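Local coordinates for protein sortase (Actinomyces oris, PDB 5UTT) that probably acts as a sortase, a cysteine transpeptidase that cleaves sorting signals of surface proteins and joins them to the cell wall or to pili, at residues T11-V19 and A167-R175; T67-A77 and E126-Q134. All coordinates share one frame; numbering follows the deposited sequence.

Interaction 1 (T11-V19 and A167-R175); sequences TKRTDAPPV and AKFAYWMDR
R13 and W172 form a single antiparallel bridge, a hydrogen-bonded pair that lays the N-terminal arm, otherwise without regular structure, against strand 161-174 of the sortase beta fold. R13 N reaches W172 O at 2.9 Å, and W172 N returns the bond to R13 O. The tight part is the W172 indole, gripped on both faces: R13 CB lies 3.7 Å from the centroid of its five-membered ring on one face, while P17 CA and P18 CD sit over the other. The R13 guanidinium continues the first layer, 29° from the ring plane, with NH1 3.4 Å from W172 CH2. W172 CG lies between its backbone N and carbonyl carbon (chi1 63°), which sends the indole out alongside the R13 side chain and brings NE1 to D15 O at 2.8 Å, a bent bond whose donor stands above the carbonyl plane. Beyond it, P17 CG covers a face of F169. The solvent side is the K12 end of the arm: K12 is exposed, although its extended chain still lies over one face of buried Y171, its CG 3.7 Å from the ring centroid as a CH-pi contact, and one water joins the two polar ends, 2.6 Å from K12 NZ and 2.6 Å from Y171 OH.

Interaction 2 (T67-A77 and E126-Q134); sequences TQQLGEVGNFA and EVIAPVPNQ
The start of strand 74-79 and the loop leading into strand 142-150 meet here, and the side-chain amide of N75 makes the direct hydrogen bond between them. N75 ND2 donates to A129 O at 2.9 Å with an N-H...O angle of 155°; the acceptor lies close to the amide plane, although the donor is tilted 33° from the carbonyl plane. CG of N75 stands anti to the backbone N (chi1 -169°), which carries the amide across to the loop, where ND2 also packs on I128 CA. The other end of the group, OD1, is bonded to T145 OG1, so both ends fix the rotation of the amide. In the sortase beta fold, strand 74-79 runs parallel to 142-150 and pairs with it, and the N75 amide thus ties this strand both to its neighbour and to the loop preceding that neighbour. Beside it, the Q68 chain bends at chi2 and turns OE1 back to its own segment, where a lone pair in the carbonyl plane takes the N75 N-H at 3.1 Å. The same oxygen touches P130 CA, and a water donates both to it and to I128 O, adding a bridged link. G74 packs against P130, its CA 3.5 Å from P130 O in a CA-H...O contact. At the other end A77 CB meets I128 CG2 at 3.7 Å in apolar packing, while the T67 CG2 methyl is set against a carbonyl oxygen, 3.7 Å from I128 O.

How the interactions relate
The centres of the two interactions lie about 17 Å apart. Both segments of interaction 2 fall between those of interaction 1 in the sequence: 11-19 comes first, then 67-77 and 126-134, and finally 167-175. One mixed sheet serves both, with strand 142-150 lying between strand 74-79, used by interaction 2, and strand 161-174, used by interaction 1. The contacts also touch directly, P17 CG lying 3.9 Å from G71 O and V19 CG1 3.9 Å from E72 CB. R142 adds a further link, receiving P17 and F169 while its NE bonds to G71 O. The N-terminal arm therefore packs against the turn preceding strand 74-79 as well as the strand near the C-terminus.

Interaction 1 (T11-V19 and A167-R175)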
ATOM      1  N   THR A  11      20.406  -1.422   8.874  1.00 35.79           N
ATOM      2  CA  THR A  11      21.010  -0.549   7.809  1.00 34.88           C
ATOM      3  C   THR A  11      19.958   0.211   6.961  1.00 32.20           C
ATOM      4  O   THR A  11      19.805  -0.003   5.746  1.00 32.32           O
ATOM      5  CB  THR A  11      21.995  -1.335   6.928  1.00 35.76           C
ATOM      6  OG1 THR A  11      22.216  -0.614   5.722  1.00 38.02           O
ATOM      7  CG2 THR A  11      21.470  -2.742   6.602  1.00 36.76           C
ATOM      8  N   LYS A  12      19.267   1.129   7.624  1.00 30.37           N
ATOM      9  CA  LYS A  12      18.146   1.856   7.033  1.00 28.46           C
ATOM     10  C   LYS A  12      18.669   2.979   6.154  1.00 26.86           C
ATOM     11  O   LYS A  12      19.364   3.885   6.652  1.00 28.00           O
ATOM     12  CB  LYS A  12      17.280   2.437   8.145  1.00 30.22           C
ATOM     13  CG  LYS A  12      16.684   1.401   9.091  1.00 33.46           C
ATOM     14  CD  LYS A  12      16.072   2.062  10.315  1.00 35.09           C
ATOM     15  CE  LYS A  12      15.351   1.058  11.197  1.00 36.95           C
ATOM     16  NZ  LYS A  12      14.247   1.685  11.976  1.00 39.35           N
ATOM     17  N   ARG A  13      18.345   2.951   4.871  1.00 23.73           N
ATOM     18  CA  ARG A  13      18.857   3.938   3.930  1.00 22.98           C
ATOM     19  C   ARG A  13      17.827   5.037   3.694  1.00 22.08           C
ATOM     20  O   ARG A  13      16.639   4.766   3.526  1.00 19.17           O
ATOM     21  CB  ARG A  13      19.265   3.271   2.620  1.00 23.79           C
ATOM     22  CG  ARG A  13      20.418   2.293   2.763  1.00 24.76           C
ATOM     23  CD  ARG A  13      21.061   1.986   1.424  1.00 26.17           C
ATOM     24  NE  ARG A  13      21.625   3.173   0.785  1.00 28.83           N
ATOM     25  CZ  ARG A  13      22.288   3.181  -0.371  1.00 30.91           C
ATOM     26  NH1 ARG A  13      22.501   2.070  -1.061  1.00 31.83           N
ATOM     27  NH2 ARG A  13      22.740   4.322  -0.852  1.00 33.24           N
ATOM     28  N   THR A  14      18.297   6.288   3.736  1.00 22.56           N
ATOM     29  CA  THR A  14      17.453   7.481   3.639  1.00 23.57           C
ATOM     30  C   THR A  14      17.716   8.292   2.330  1.00 23.99           C
ATOM     31  O   THR A  14      17.015   9.280   2.033  1.00 24.43           O
ATOM     32  CB  THR A  14      17.725   8.390   4.849  1.00 25.09           C
ATOM     33  OG1 THR A  14      19.143   8.515   5.007  1.00 25.70           O
ATOM     34  CG2 THR A  14      17.153   7.768   6.113  1.00 25.09           C
ATOM     35  N   ASP A  15      18.704   7.884   1.547  1.00 23.88           N
ATOM     36  CA  ASP A  15      18.894   8.444   0.201  1.00 24.88           C
ATOM     37  C   ASP A  15      17.796   7.896  -0.723  1.00 23.70           C
ATOM     38  O   ASP A  15      17.041   6.983  -0.360  1.00 23.65           O
ATOM     39  CB  ASP A  15      20.294   8.118  -0.359  1.00 25.96           C
ATOM     40  CG  ASP A  15      20.585   6.630  -0.393  1.00 27.42           C
ATOM     41  OD1 ASP A  15      19.892   5.855   0.289  1.00 27.74           O
ATOM     42  OD2 ASP A  15      21.520   6.227  -1.106  1.00 28.94           O
ATOM     43  N   ALA A  16      17.696   8.431  -1.927  1.00 22.38           N
ATOM     44  CA  ALA A  16      16.555   8.044  -2.736  1.00 20.92           C
ATOM     45  C   ALA A  16      16.557   6.524  -2.978  1.00 19.74           C
ATOM     46  O   ALA A  16      17.594   5.910  -3.257  1.00 20.37           O
ATOM     47  CB  ALA A  16      16.511   8.826  -4.035  1.00 21.47           C
ATOM     48  N   PRO A  17      15.379   5.912  -2.855  1.00 18.58           N
ATOM     49  CA  PRO A  17      15.284   4.484  -3.150  1.00 18.61           C
ATOM     50  C   PRO A  17      15.271   4.159  -4.636  1.00 19.01           C
ATOM     51  O   PRO A  17      14.973   5.024  -5.454  1.00 17.74           O
ATOM     52  CB  PRO A  17      13.945   4.107  -2.546  1.00 18.06           C
ATOM     53  CG  PRO A  17      13.107   5.317  -2.705  1.00 17.72           C
ATOM     54  CD  PRO A  17      14.085   6.492  -2.487  1.00 18.34           C
ATOM     55  N   PRO A  18      15.520   2.879  -4.987  1.00 19.22           N
ATOM     56  CA  PRO A  18      15.379   2.495  -6.378  1.00 19.83           C
ATOM     57  C   PRO A  18      13.920   2.605  -6.818  1.00 19.23           C
ATOM     58  O   PRO A  18      13.012   2.330  -6.024  1.00 19.44           O
ATOM     59  CB  PRO A  18      15.866   1.040  -6.409  1.00 20.34           C
ATOM     60  CG  PRO A  18      16.521   0.794  -5.108  1.00 20.50           C
ATOM     61  CD  PRO A  18      15.938   1.760  -4.131  1.00 19.74           C
ATOM     62  N   VAL A  19      13.695   3.012  -8.068  1.00 19.77           N
ATOM     63  CA  VAL A  19      12.351   3.165  -8.583  1.00 19.93           C
ATOM     64  C   VAL A  19      11.987   1.891  -9.316  1.00 18.89           C
ATOM     65  O   VAL A  19      12.785   1.366 -10.081  1.00 18.71           O
ATOM     66  CB  VAL A  19      12.214   4.375  -9.513  1.00 22.09           C
ATOM     67  CG1 VAL A  19      10.792   4.471 -10.054  1.00 22.70           C
ATOM     68  CG2 VAL A  19      12.554   5.660  -8.755  1.00 22.95           C
ATOM     69  N   ALA A 167       0.766   6.927   3.758  1.00 11.96           N
ATOM     70  CA  ALA A 167       2.044   6.698   4.436  1.00 12.38           C
ATOM     71  C   ALA A 167       3.175   7.339   3.623  1.00 12.79           C
ATOM     72  O   ALA A 167       3.250   7.195   2.408  1.00 12.54           O
ATOM     73  CB  ALA A 167       2.309   5.211   4.693  1.00 12.53           C
ATOM     74  N   LYS A 168       3.998   8.115   4.325  1.00 13.31           N
ATOM     75  CA  LYS A 168       5.155   8.787   3.725  1.00 14.01           C
ATOM     76  C   LYS A 168       6.419   7.915   3.819  1.00 13.25           C
ATOM     77  O   LYS A 168       6.669   7.280   4.840  1.00 13.35           O
ATOM     78  CB  LYS A 168       5.365  10.124   4.437  1.00 15.47           C
ATOM     79  CG  LYS A 168       6.485  10.961   3.839  1.00 16.91           C
ATOM     80  CD  LYS A 168       6.477  12.381   4.408  1.00 19.40           C
ATOM     81  CE  LYS A 168       7.765  13.084   4.057  1.00 21.37           C
ATOM     82  NZ  LYS A 168       7.762  14.535   4.388  1.00 23.11           N
ATOM     83  N   PHE A 169       7.216   7.909   2.764  1.00 13.44           N
ATOM     84  CA  PHE A 169       8.425   7.103   2.721  1.00 13.71           C
ATOM     85  C   PHE A 169       9.356   7.413   3.882  1.00 14.58           C
ATOM     86  O   PHE A 169       9.595   8.617   4.172  1.00 15.01           O
ATOM     87  CB  PHE A 169       9.112   7.289   1.366  1.00 13.81           C
ATOM     88  CG  PHE A 169      10.355   6.458   1.186  1.00 13.82           C
ATOM     89  CD1 PHE A 169      10.291   5.087   0.954  1.00 13.70           C
ATOM     90  CD2 PHE A 169      11.587   7.041   1.272  1.00 14.25           C
ATOM     91  CE1 PHE A 169      11.441   4.327   0.814  1.00 13.67           C
ATOM     92  CE2 PHE A 169      12.726   6.302   1.128  1.00 14.20           C
ATOM     93  CZ  PHE A 169      12.659   4.942   0.912  1.00 14.16           C
ATOM     94  N   ALA A 170       9.872   6.379   4.555  1.00 14.01           N
ATOM     95  CA  ALA A 170      10.760   6.543   5.697  1.00 15.16           C
ATOM     96  C   ALA A 170      12.176   6.103   5.375  1.00 16.19           C
ATOM     97  O   ALA A 170      13.112   6.902   5.476  1.00 17.13           O
ATOM     98  CB  ALA A 170      10.238   5.778   6.911  1.00 15.17           C
ATOM     99  N   TYR A 171      12.345   4.855   4.968  1.00 15.76           N
ATOM    100  CA  TYR A 171      13.663   4.365   4.561  1.00 16.24           C
ATOM    101  C   TYR A 171      13.502   3.165   3.658  1.00 15.62           C
ATOM    102  O   TYR A 171      12.386   2.648   3.493  1.00 14.17           O
ATOM    103  CB  TYR A 171      14.490   3.984   5.792  1.00 17.47           C
ATOM    104  CG  TYR A 171      13.916   2.868   6.620  1.00 18.71           C
ATOM    105  CD1 TYR A 171      14.236   1.539   6.328  1.00 20.24           C
ATOM    106  CD2 TYR A 171      13.065   3.124   7.680  1.00 19.96           C
ATOM    107  CE1 TYR A 171      13.731   0.511   7.083  1.00 20.66           C
ATOM    108  CE2 TYR A 171      12.551   2.088   8.444  1.00 21.02           C
ATOM    109  CZ  TYR A 171      12.896   0.788   8.120  1.00 21.60           C
ATOM    110  OH  TYR A 171      12.401  -0.253   8.839  1.00 23.38           O
ATOM    111  N   TRP A 172      14.613   2.734   3.079  1.00 15.63           N
ATOM    112  CA  TRP A 172      14.620   1.496   2.303  1.00 15.48           C
ATOM    113  C   TRP A 172      15.802   0.627   2.674  1.00 16.31           C
ATOM    114  O   TRP A 172      16.724   1.061   3.332  1.00 17.00           O
ATOM    115  CB  TRP A 172      14.624   1.775   0.803  1.00 15.32           C
ATOM    116  CG  TRP A 172      15.871   2.531   0.259  1.00 15.72           C
ATOM    117  CD1 TRP A 172      16.159   3.863   0.406  1.00 16.27           C
ATOM    118  CD2 TRP A 172      16.947   1.977  -0.513  1.00 16.16           C
ATOM    119  NE1 TRP A 172      17.345   4.165  -0.248  1.00 16.44           N
ATOM    120  CE2 TRP A 172      17.854   3.022  -0.796  1.00 16.40           C
ATOM    121  CE3 TRP A 172      17.233   0.697  -0.999  1.00 16.43           C
ATOM    122  CZ2 TRP A 172      19.004   2.815  -1.551  1.00 16.69           C
ATOM    123  CZ3 TRP A 172      18.380   0.487  -1.718  1.00 16.58           C
ATOM    124  CH2 TRP A 172      19.255   1.552  -2.002  1.00 16.80           C
ATOM    125  N   MET A 173      15.744  -0.628   2.273  1.00 16.19           N
ATOM    126  CA  MET A 173      16.855  -1.547   2.500  1.00 17.53           C
ATOM    127  C   MET A 173      17.071  -2.408   1.282  1.00 17.36           C
ATOM    128  O   MET A 173      16.097  -2.780   0.609  1.00 16.10           O
ATOM    129  CB  MET A 173      16.598  -2.425   3.714  1.00 18.62           C
ATOM    130  CG  MET A 173      16.328  -1.679   5.010  1.00 19.98           C
ATOM    131  SD  MET A 173      16.068  -2.777   6.430  1.00 21.75           S
ATOM    132  CE  MET A 173      17.706  -3.468   6.580  1.00 22.25           C
ATOM    133  N   ASP A 174      18.330  -2.740   0.993  1.00 17.46           N
ATOM    134  CA  ASP A 174      18.646  -3.780   0.018  1.00 19.45           C
ATOM    135  C   ASP A 174      18.239  -5.116   0.627  1.00 19.01           C
ATOM    136  O   ASP A 174      18.691  -5.448   1.712  1.00 18.37           O
ATOM    137  CB  ASP A 174      20.160  -3.774  -0.266  1.00 21.57           C
ATOM    138  CG  ASP A 174      20.539  -4.585  -1.477  1.00 24.01           C
ATOM    139  OD1 ASP A 174      19.935  -5.660  -1.708  1.00 27.17           O
ATOM    140  OD2 ASP A 174      21.476  -4.151  -2.194  1.00 28.42           O
ATOM    141  N   ARG A 175      17.382  -5.878  -0.055  1.00 18.98           N
ATOM    142  CA  ARG A 175      16.838  -7.111   0.522  1.00 19.35           C
ATOM    143  C   ARG A 175      17.902  -8.213   0.702  1.00 20.06           C
ATOM    144  O   ARG A 175      17.728  -9.132   1.514  1.00 19.44           O
ATOM    145  CB  ARG A 175      15.704  -7.618  -0.367  1.00 19.28           C
ATOM    146  CG  ARG A 175      14.950  -8.830   0.153  1.00 20.82           C
ATOM    147  CD  ARG A 175      13.897  -9.261  -0.853  1.00 20.94           C
ATOM    148  NE  ARG A 175      13.003 -10.284  -0.308  1.00 23.02           N
ATOM    149  CZ  ARG A 175      11.849 -10.659  -0.855  1.00 24.90           C
ATOM    150  NH1 ARG A 175      11.415 -10.113  -1.994  1.00 26.44           N
ATOM    151  NH2 ARG A 175      11.113 -11.602  -0.275  1.00 25.38           N
TER
HETATM  152  O   HOH W   1      20.314  -1.752   3.006  1.00 28.11           O
HETATM  153  O   HOH W   2      12.064   0.543  11.265  1.00 38.40           O

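Interaction 2 (T67-A77 and E126-Q134)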
ATOM      1  N   THR A  67      -1.362   6.107 -11.320  1.00 15.91           N
ATOM      2  CA  THR A  67      -0.558   6.638 -10.228  1.00 15.51           C
ATOM      3  C   THR A  67       0.906   6.250 -10.400  1.00 14.80           C
ATOM      4  O   THR A  67       1.282   5.556 -11.346  1.00 14.25           O
ATOM      5  CB  THR A  67      -1.102   6.216  -8.838  1.00 15.26           C
ATOM      6  OG1 THR A  67      -0.898   4.818  -8.602  1.00 14.88           O
ATOM      7  CG2 THR A  67      -2.557   6.632  -8.683  1.00 15.43           C
ATOM      8  N   GLN A  68       1.768   6.793  -9.536  1.00 15.13           N
ATOM      9  CA  GLN A  68       3.199   6.639  -9.704  1.00 14.93           C
ATOM     10  C   GLN A  68       3.692   5.243  -9.327  1.00 15.39           C
ATOM     11  O   GLN A  68       2.970   4.437  -8.684  1.00 14.45           O
ATOM     12  CB  GLN A  68       3.969   7.733  -8.943  1.00 15.08           C
ATOM     13  CG  GLN A  68       3.873   9.072  -9.614  1.00 15.32           C
ATOM     14  CD  GLN A  68       2.483   9.622  -9.632  1.00 15.01           C
ATOM     15  OE1 GLN A  68       1.890   9.887  -8.582  1.00 15.42           O
ATOM     16  NE2 GLN A  68       1.953   9.833 -10.816  1.00 15.56           N
ATOM     17  N   GLN A  69       4.893   4.914  -9.790  1.00 15.85           N
ATOM     18  CA  GLN A  69       5.483   3.628  -9.497  1.00 16.61           C
ATOM     19  C   GLN A  69       6.064   3.623  -8.079  1.00 17.33           C
ATOM     20  O   GLN A  69       6.326   4.676  -7.470  1.00 17.36           O
ATOM     21  CB  GLN A  69       6.545   3.245 -10.531  1.00 17.48           C
ATOM     22  CG  GLN A  69       6.105   3.323 -11.983  1.00 17.95           C
ATOM     23  CD  GLN A  69       4.803   2.571 -12.272  1.00 18.30           C
ATOM     24  OE1 GLN A  69       4.547   1.477 -11.729  1.00 18.46           O
ATOM     25  NE2 GLN A  69       3.960   3.160 -13.130  1.00 19.40           N
ATOM     26  N   LEU A  70       6.253   2.417  -7.552  1.00 16.95           N
ATOM     27  CA  LEU A  70       6.816   2.243  -6.227  1.00 17.76           C
ATOM     28  C   LEU A  70       8.238   2.819  -6.154  1.00 18.02           C
ATOM     29  O   LEU A  70       9.112   2.532  -6.996  1.00 18.50           O
ATOM     30  CB  LEU A  70       6.801   0.767  -5.853  1.00 17.95           C
ATOM     31  CG  LEU A  70       7.356   0.393  -4.489  1.00 18.23           C
ATOM     32  CD1 LEU A  70       6.650   1.112  -3.358  1.00 18.61           C
ATOM     33  CD2 LEU A  70       7.263  -1.122  -4.341  1.00 18.22           C
ATOM     34  N   GLY A  71       8.433   3.682  -5.172  1.00 18.60           N
ATOM     35  CA  GLY A  71       9.684   4.422  -5.037  1.00 19.04           C
ATOM     36  C   GLY A  71       9.751   5.746  -5.753  1.00 19.71           C
ATOM     37  O   GLY A  71      10.658   6.542  -5.458  1.00 19.85           O
ATOM     38  N   GLU A  72       8.873   5.970  -6.736  1.00 18.76           N
ATOM     39  CA  GLU A  72       8.879   7.205  -7.517  1.00 19.02           C
ATOM     40  C   GLU A  72       8.291   8.381  -6.733  1.00 17.64           C
ATOM     41  O   GLU A  72       7.333   8.250  -5.936  1.00 17.08           O
ATOM     42  CB  GLU A  72       8.106   6.993  -8.827  1.00 19.77           C
ATOM     43  CG  GLU A  72       8.072   8.160  -9.782  1.00 21.10           C
ATOM     44  CD  GLU A  72       7.406   7.824 -11.103  1.00 22.55           C
ATOM     45  OE1 GLU A  72       6.544   6.907 -11.144  1.00 21.60           O
ATOM     46  OE2 GLU A  72       7.712   8.520 -12.113  1.00 23.15           O
ATOM     47  N   VAL A  73       8.888   9.556  -6.930  1.00 17.09           N
ATOM     48  CA  VAL A  73       8.298  10.717  -6.366  1.00 16.55           C
ATOM     49  C   VAL A  73       6.818  10.894  -6.809  1.00 15.15           C
ATOM     50  O   VAL A  73       6.476  11.000  -8.011  1.00 15.73           O
ATOM     51  CB  VAL A  73       9.126  11.996  -6.680  1.00 16.69           C
ATOM     52  CG1 VAL A  73       8.328  13.217  -6.309  1.00 17.17           C
ATOM     53  CG2 VAL A  73      10.463  11.964  -5.950  1.00 17.04           C
ATOM     54  N   GLY A  74       5.943  10.969  -5.818  1.00 14.53           N
ATOM     55  CA  GLY A  74       4.473  11.028  -6.049  1.00 13.74           C
ATOM     56  C   GLY A  74       3.741  10.068  -5.156  1.00 13.12           C
ATOM     57  O   GLY A  74       4.067   9.954  -3.970  1.00 13.05           O
ATOM     58  N   ASN A  75       2.777   9.328  -5.716  1.00 12.51           N
ATOM     59  CA  ASN A  75       1.904   8.519  -4.865  1.00 12.35           C
ATOM     60  C   ASN A  75       1.632   7.180  -5.483  1.00 11.67           C
ATOM     61  O   ASN A  75       1.072   7.143  -6.551  1.00 12.14           O
ATOM     62  CB  ASN A  75       0.590   9.276  -4.687  1.00 12.38           C
ATOM     63  CG  ASN A  75      -0.308   8.676  -3.605  1.00 12.58           C
ATOM     64  OD1 ASN A  75       0.064   7.716  -2.915  1.00 13.21           O
ATOM     65  ND2 ASN A  75      -1.474   9.258  -3.432  1.00 13.80           N
ATOM     66  N   PHE A  76       2.123   6.123  -4.843  1.00 11.18           N
ATOM     67  CA  PHE A  76       1.918   4.724  -5.299  1.00 11.06           C
ATOM     68  C   PHE A  76       0.641   4.248  -4.612  1.00 10.80           C
ATOM     69  O   PHE A  76       0.652   3.920  -3.420  1.00 11.08           O
ATOM     70  CB  PHE A  76       3.123   3.878  -4.929  1.00 11.27           C
ATOM     71  CG  PHE A  76       2.964   2.399  -5.255  1.00 11.52           C
ATOM     72  CD1 PHE A  76       3.150   1.961  -6.547  1.00 11.65           C
ATOM     73  CD2 PHE A  76       2.727   1.472  -4.249  1.00 11.55           C
ATOM     74  CE1 PHE A  76       3.021   0.604  -6.866  1.00 11.56           C
ATOM     75  CE2 PHE A  76       2.599   0.102  -4.556  1.00 11.57           C
ATOM     76  CZ  PHE A  76       2.748  -0.315  -5.852  1.00 11.37           C
ATOM     77  N   ALA A  77      -0.460   4.168  -5.334  1.00 10.80           N
ATOM     78  CA  ALA A  77      -1.715   3.932  -4.672  1.00 10.40           C
ATOM     79  C   ALA A  77      -2.175   2.523  -4.999  1.00 10.09           C
ATOM     80  O   ALA A  77      -2.034   2.051  -6.152  1.00  9.85           O
ATOM     81  CB  ALA A  77      -2.742   4.943  -5.103  1.00 10.65           C
ATOM     82  N   GLU A 126      -8.900  12.921  -5.435  1.00 16.88           N
ATOM     83  CA  GLU A 126      -7.744  13.694  -4.932  1.00 16.53           C
ATOM     84  C   GLU A 126      -6.936  12.895  -3.873  1.00 15.37           C
ATOM     85  O   GLU A 126      -5.755  13.143  -3.639  1.00 14.69           O
ATOM     86  CB  GLU A 126      -8.200  15.034  -4.350  1.00 18.27           C
ATOM     87  CG  GLU A 126      -9.030  14.907  -3.077  1.00 19.27           C
ATOM     88  CD  GLU A 126     -10.522  14.901  -3.342  1.00 20.29           C
ATOM     89  OE1 GLU A 126     -10.974  14.692  -4.506  1.00 19.81           O
ATOM     90  OE2 GLU A 126     -11.251  15.156  -2.363  1.00 23.13           O
ATOM     91  N   VAL A 127      -7.562  11.920  -3.232  1.00 13.60           N
ATOM     92  CA  VAL A 127      -6.845  11.163  -2.195  1.00 12.83           C
ATOM     93  C   VAL A 127      -5.679  10.350  -2.794  1.00 12.94           C
ATOM     94  O   VAL A 127      -4.780   9.923  -2.065  1.00 12.95           O
ATOM     95  CB  VAL A 127      -7.806  10.258  -1.388  1.00 12.38           C
ATOM     96  CG1 VAL A 127      -8.916  11.101  -0.758  1.00 12.48           C
ATOM     97  CG2 VAL A 127      -8.395   9.155  -2.264  1.00 12.25           C
ATOM     98  N   ILE A 128      -5.741  10.063  -4.101  1.00 13.33           N
ATOM     99  CA  ILE A 128      -4.675   9.314  -4.803  1.00 13.72           C
ATOM    100  C   ILE A 128      -3.893  10.181  -5.804  1.00 14.13           C
ATOM    101  O   ILE A 128      -3.145   9.691  -6.615  1.00 14.17           O
ATOM    102  CB  ILE A 128      -5.208   8.007  -5.475  1.00 14.54           C
ATOM    103  CG1 ILE A 128      -6.279   8.303  -6.520  1.00 15.34           C
ATOM    104  CG2 ILE A 128      -5.727   7.086  -4.390  1.00 14.24           C
ATOM    105  CD1 ILE A 128      -6.572   7.154  -7.468  1.00 15.91           C
ATOM    106  N   ALA A 129      -4.040  11.489  -5.693  1.00 14.22           N
ATOM    107  CA  ALA A 129      -3.216  12.377  -6.499  1.00 14.88           C
ATOM    108  C   ALA A 129      -1.747  12.202  -6.103  1.00 14.92           C
ATOM    109  O   ALA A 129      -1.433  11.720  -5.013  1.00 13.93           O
ATOM    110  CB  ALA A 129      -3.663  13.812  -6.308  1.00 15.13           C
ATOM    111  N   PRO A 130      -0.827  12.670  -6.962  1.00 15.78           N
ATOM    112  CA  PRO A 130       0.607  12.590  -6.684  1.00 15.90           C
ATOM    113  C   PRO A 130       0.961  13.166  -5.339  1.00 15.89           C
ATOM    114  O   PRO A 130       1.728  12.554  -4.620  1.00 15.47           O
ATOM    115  CB  PRO A 130       1.216  13.411  -7.807  1.00 16.01           C
ATOM    116  CG  PRO A 130       0.280  13.209  -8.943  1.00 16.29           C
ATOM    117  CD  PRO A 130      -1.105  13.081  -8.343  1.00 15.80           C
ATOM    118  N   VAL A 131       0.390  14.330  -5.013  1.00 16.71           N
ATOM    119  CA  VAL A 131       0.392  14.853  -3.666  1.00 17.03           C
ATOM    120  C   VAL A 131      -0.989  14.566  -3.049  1.00 16.82           C
ATOM    121  O   VAL A 131      -1.980  15.103  -3.512  1.00 17.25           O
ATOM    122  CB  VAL A 131       0.684  16.361  -3.613  1.00 18.04           C
ATOM    123  CG1 VAL A 131       0.733  16.831  -2.163  1.00 18.58           C
ATOM    124  CG2 VAL A 131       1.985  16.634  -4.321  1.00 19.06           C
ATOM    125  N   PRO A 132      -1.036  13.697  -2.022  1.00 16.96           N
ATOM    126  CA  PRO A 132      -2.306  13.294  -1.407  1.00 17.51           C
ATOM    127  C   PRO A 132      -3.187  14.469  -1.039  1.00 18.11           C
ATOM    128  O   PRO A 132      -2.710  15.413  -0.385  1.00 18.12           O
ATOM    129  CB  PRO A 132      -1.853  12.546  -0.152  1.00 16.86           C
ATOM    130  CG  PRO A 132      -0.580  11.927  -0.545  1.00 17.38           C
ATOM    131  CD  PRO A 132       0.084  12.923  -1.467  1.00 17.21           C
ATOM    132  N   ASN A 133      -4.436  14.429  -1.516  1.00 18.80           N
ATOM    133  CA  ASN A 133      -5.456  15.451  -1.254  1.00 20.28           C
ATOM    134  C   ASN A 133      -5.194  16.821  -1.898  1.00 21.22           C
ATOM    135  O   ASN A 133      -5.872  17.783  -1.537  1.00 21.38           O
ATOM    136  CB  ASN A 133      -5.630  15.654   0.255  1.00 21.02           C
ATOM    137  CG  ASN A 133      -5.997  14.387   0.967  1.00 21.47           C
ATOM    138  OD1 ASN A 133      -6.705  13.560   0.437  1.00 21.58           O
ATOM    139  ND2 ASN A 133      -5.518  14.243   2.183  1.00 23.85           N
ATOM    140  N   GLN A 134      -4.235  16.922  -2.827  1.00 21.60           N
ATOM    141  CA  GLN A 134      -3.904  18.205  -3.471  1.00 23.32           C
ATOM    142  C   GLN A 134      -3.688  17.963  -4.942  1.00 23.69           C
ATOM    143  O   GLN A 134      -2.559  17.787  -5.384  1.00 23.86           O
ATOM    144  CB  GLN A 134      -2.647  18.804  -2.859  1.00 24.21           C
ATOM    145  CG  GLN A 134      -2.732  19.000  -1.366  1.00 24.79           C
ATOM    146  CD  GLN A 134      -1.511  19.691  -0.817  1.00 26.84           C
ATOM    147  OE1 GLN A 134      -0.941  20.579  -1.465  1.00 28.56           O
ATOM    148  NE2 GLN A 134      -1.080  19.280   0.376  1.00 28.39           N
TER
HETATM  149  O   HOH W   3      -1.039   9.777  -8.523  1.00 18.79           O